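Chloromuconate cycloisomerase (Rhodococcus opacus, PDB 4M0X) is a manganese-containing member of the enolase superfamily, built from an enolase-like N-terminal domain and a TIM-barrel domain. Local coordinates at residues S303-A308 / E335-L341. Numbering follows the deposited sequence.
Sequences SSVMGA and EVVTEPL
The first turn of helix 304-316 is held at its N-terminus by segment 335-341, a non-regular loop that starts extended at E335 (phi/psi -146/177) and curls around S304. The register is S303 CA to E335 CA 6.9 Å, V305 CA to V337 CA 6.9 Å and S304 CA to P340 CA 5.3 Å. S303 is the N-cap: with chi1 near +69° (p), its OG accepts V305 N at 3.2 Å and also hydrogen-bonds E49 of strand 45-51, whose carboxylate receives M306 N as well. Regular helical bonding begins with G307 N to S303 O (3.0 Å) and A308 N to S304 O (2.9 Å). The remaining first-turn amide, S304 N, is met by E335 (chi1 m), its OE1 modelled a short 2.5 Å from that nitrogen, a position that is less certain. The CA-to-CB bond of S304 points toward the loop, and with chi1 m its OG donates to E335 OE2 (2.8 Å) and accepts from L341 N (3.1 Å), so one hydroxyl links side chain and backbone of the opposing segment. Apolar contacts border these bonds: V305 CG2 (chi1 t) packs 3.6 Å from V337 CG1 and 4.0 Å from V336 CG2, and L341 (m, t) lays CD2 3.8 Å from A308 CB. V305 and V336 also meet L35 of strand 27-40, so the N-terminal domain covers this edge. Side chains of E335, S303 and E49 thus satisfy the first-turn amides that have no helical acceptor, where the helix following barrel strand 294-297 joins the loop between strands 323-324 and 347-349 and the N-terminal sheet in an enolase-superfamily fold.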
loop_
_atom_site.group_PDB
_atom_site.type_symbol
_atom_site.label_atom_id
_atom_site.label_comp_id
_atom_site.label_asym_id
_atom_site.label_seq_id
_atom_site.Cartn_x
_atom_site.Cartn_y
_atom_site.Cartn_z
ATOM N N SER A 303 -34.610 22.162 16.892
ATOM C CA SER A 303 -35.985 22.553 16.952
ATOM C C SER A 303 -36.518 22.540 15.525
ATOM O O SER A 303 -35.836 22.074 14.605
ATOM C CB SER A 303 -36.052 23.954 17.490
ATOM O OG SER A 303 -35.508 24.806 16.509
ATOM N N SER A 304 -37.716 23.091 15.323
ATOM C CA SER A 304 -38.261 23.184 13.975
ATOM C C SER A 304 -37.560 24.190 13.073
ATOM O O SER A 304 -37.653 24.066 11.850
ATOM C CB SER A 304 -39.752 23.430 14.007
ATOM O OG SER A 304 -40.392 22.222 14.382
ATOM N N VAL A 305 -36.848 25.158 13.658
ATOM C CA VAL A 305 -36.105 26.128 12.847
ATOM C C VAL A 305 -35.023 25.475 11.952
ATOM O O VAL A 305 -35.081 25.610 10.719
ATOM C CB VAL A 305 -35.498 27.262 13.695
ATOM C CG1 VAL A 305 -34.751 28.278 12.815
ATOM C CG2 VAL A 305 -36.572 27.938 14.534
ATOM N N MET A 306 -34.055 24.778 12.562
ATOM C CA MET A 306 -33.015 24.030 11.836
ATOM C C MET A 306 -33.585 22.749 11.188
ATOM O O MET A 306 -33.199 22.373 10.068
ATOM C CB MET A 306 -31.825 23.713 12.776
ATOM C CG MET A 306 -30.726 22.774 12.241
ATOM S SD MET A 306 -29.746 23.392 10.851
ATOM C CE MET A 306 -28.992 24.888 11.510
ATOM N N GLY A 307 -34.521 22.107 11.895
ATOM C CA GLY A 307 -35.209 20.925 11.393
ATOM C C GLY A 307 -35.865 21.144 10.045
ATOM O O GLY A 307 -35.710 20.317 9.133
ATOM N N ALA A 308 -36.594 22.253 9.914
ATOM C CA ALA A 308 -37.144 22.679 8.612
ATOM C C ALA A 308 -36.101 22.833 7.468
ATOM O O ALA A 308 -36.326 22.308 6.390
ATOM C CB ALA A 308 -37.987 23.940 8.759
ATOM N N GLU A 335 -42.180 25.881 20.648
ATOM C CA GLU A 335 -41.140 26.272 19.695
ATOM C C GLU A 335 -41.099 27.786 19.468
ATOM O O GLU A 335 -41.893 28.507 20.043
ATOM C CB GLU A 335 -41.335 25.535 18.364
ATOM C CG GLU A 335 -41.385 24.019 18.517
ATOM C CD GLU A 335 -40.713 23.243 17.371
ATOM O OE1 GLU A 335 -39.655 23.737 16.835
ATOM O OE2 GLU A 335 -41.249 22.130 17.031
ATOM N N VAL A 336 -40.158 28.282 18.671
ATOM C CA VAL A 336 -40.210 29.713 18.301
ATOM C C VAL A 336 -40.748 29.930 16.880
ATOM O O VAL A 336 -40.641 31.007 16.326
ATOM C CB VAL A 336 -38.907 30.516 18.599
ATOM C CG1 VAL A 336 -38.530 30.384 20.063
ATOM C CG2 VAL A 336 -37.740 30.105 17.711
ATOM N N VAL A 337 -41.367 28.911 16.301
ATOM C CA VAL A 337 -41.986 29.095 14.983
ATOM C C VAL A 337 -43.494 29.167 15.087
ATOM O O VAL A 337 -44.059 28.784 16.085
ATOM C CB VAL A 337 -41.525 28.063 13.919
ATOM C CG1 VAL A 337 -40.065 28.317 13.568
ATOM C CG2 VAL A 337 -41.744 26.629 14.357
ATOM N N THR A 338 -44.138 29.693 14.064
ATOM C CA THR A 338 -45.575 29.696 14.046
ATOM C C THR A 338 -46.182 28.305 13.729
ATOM O O THR A 338 -47.276 28.015 14.149
ATOM C CB THR A 338 -46.109 30.745 13.065
ATOM O OG1 THR A 338 -45.530 30.527 11.777
ATOM C CG2 THR A 338 -45.770 32.121 13.553
ATOM N N GLU A 339 -45.456 27.471 12.980
ATOM C CA GLU A 339 -45.905 26.149 12.560
ATOM C C GLU A 339 -44.727 25.182 12.582
ATOM O O GLU A 339 -43.879 25.224 11.689
ATOM C CB GLU A 339 -46.484 26.201 11.151
ATOM C CG GLU A 339 -47.842 26.871 11.073
ATOM C CD GLU A 339 -48.218 27.277 9.661
ATOM O OE1 GLU A 339 -47.934 26.502 8.707
ATOM O OE2 GLU A 339 -48.808 28.376 9.512
ATOM N N PRO A 340 -44.658 24.313 13.611
ATOM C CA PRO A 340 -43.583 23.330 13.735
ATOM C C PRO A 340 -43.661 22.275 12.632
ATOM O O PRO A 340 -44.574 22.317 11.813
ATOM C CB PRO A 340 -43.858 22.710 15.107
ATOM C CG PRO A 340 -45.336 22.855 15.295
ATOM C CD PRO A 340 -45.587 24.236 14.752
ATOM N N LEU A 341 -42.717 21.346 12.589
ATOM C CA LEU A 341 -42.726 20.347 11.536
ATOM C C LEU A 341 -43.944 19.440 11.697
ATOM O O LEU A 341 -44.340 19.089 12.823
ATOM C CB LEU A 341 -41.427 19.532 11.553
ATOM C CG LEU A 341 -40.064 20.235 11.371
ATOM C CD1 LEU A 341 -38.940 19.221 11.486
ATOM C CD2 LEU A 341 -39.952 21.009 10.064
#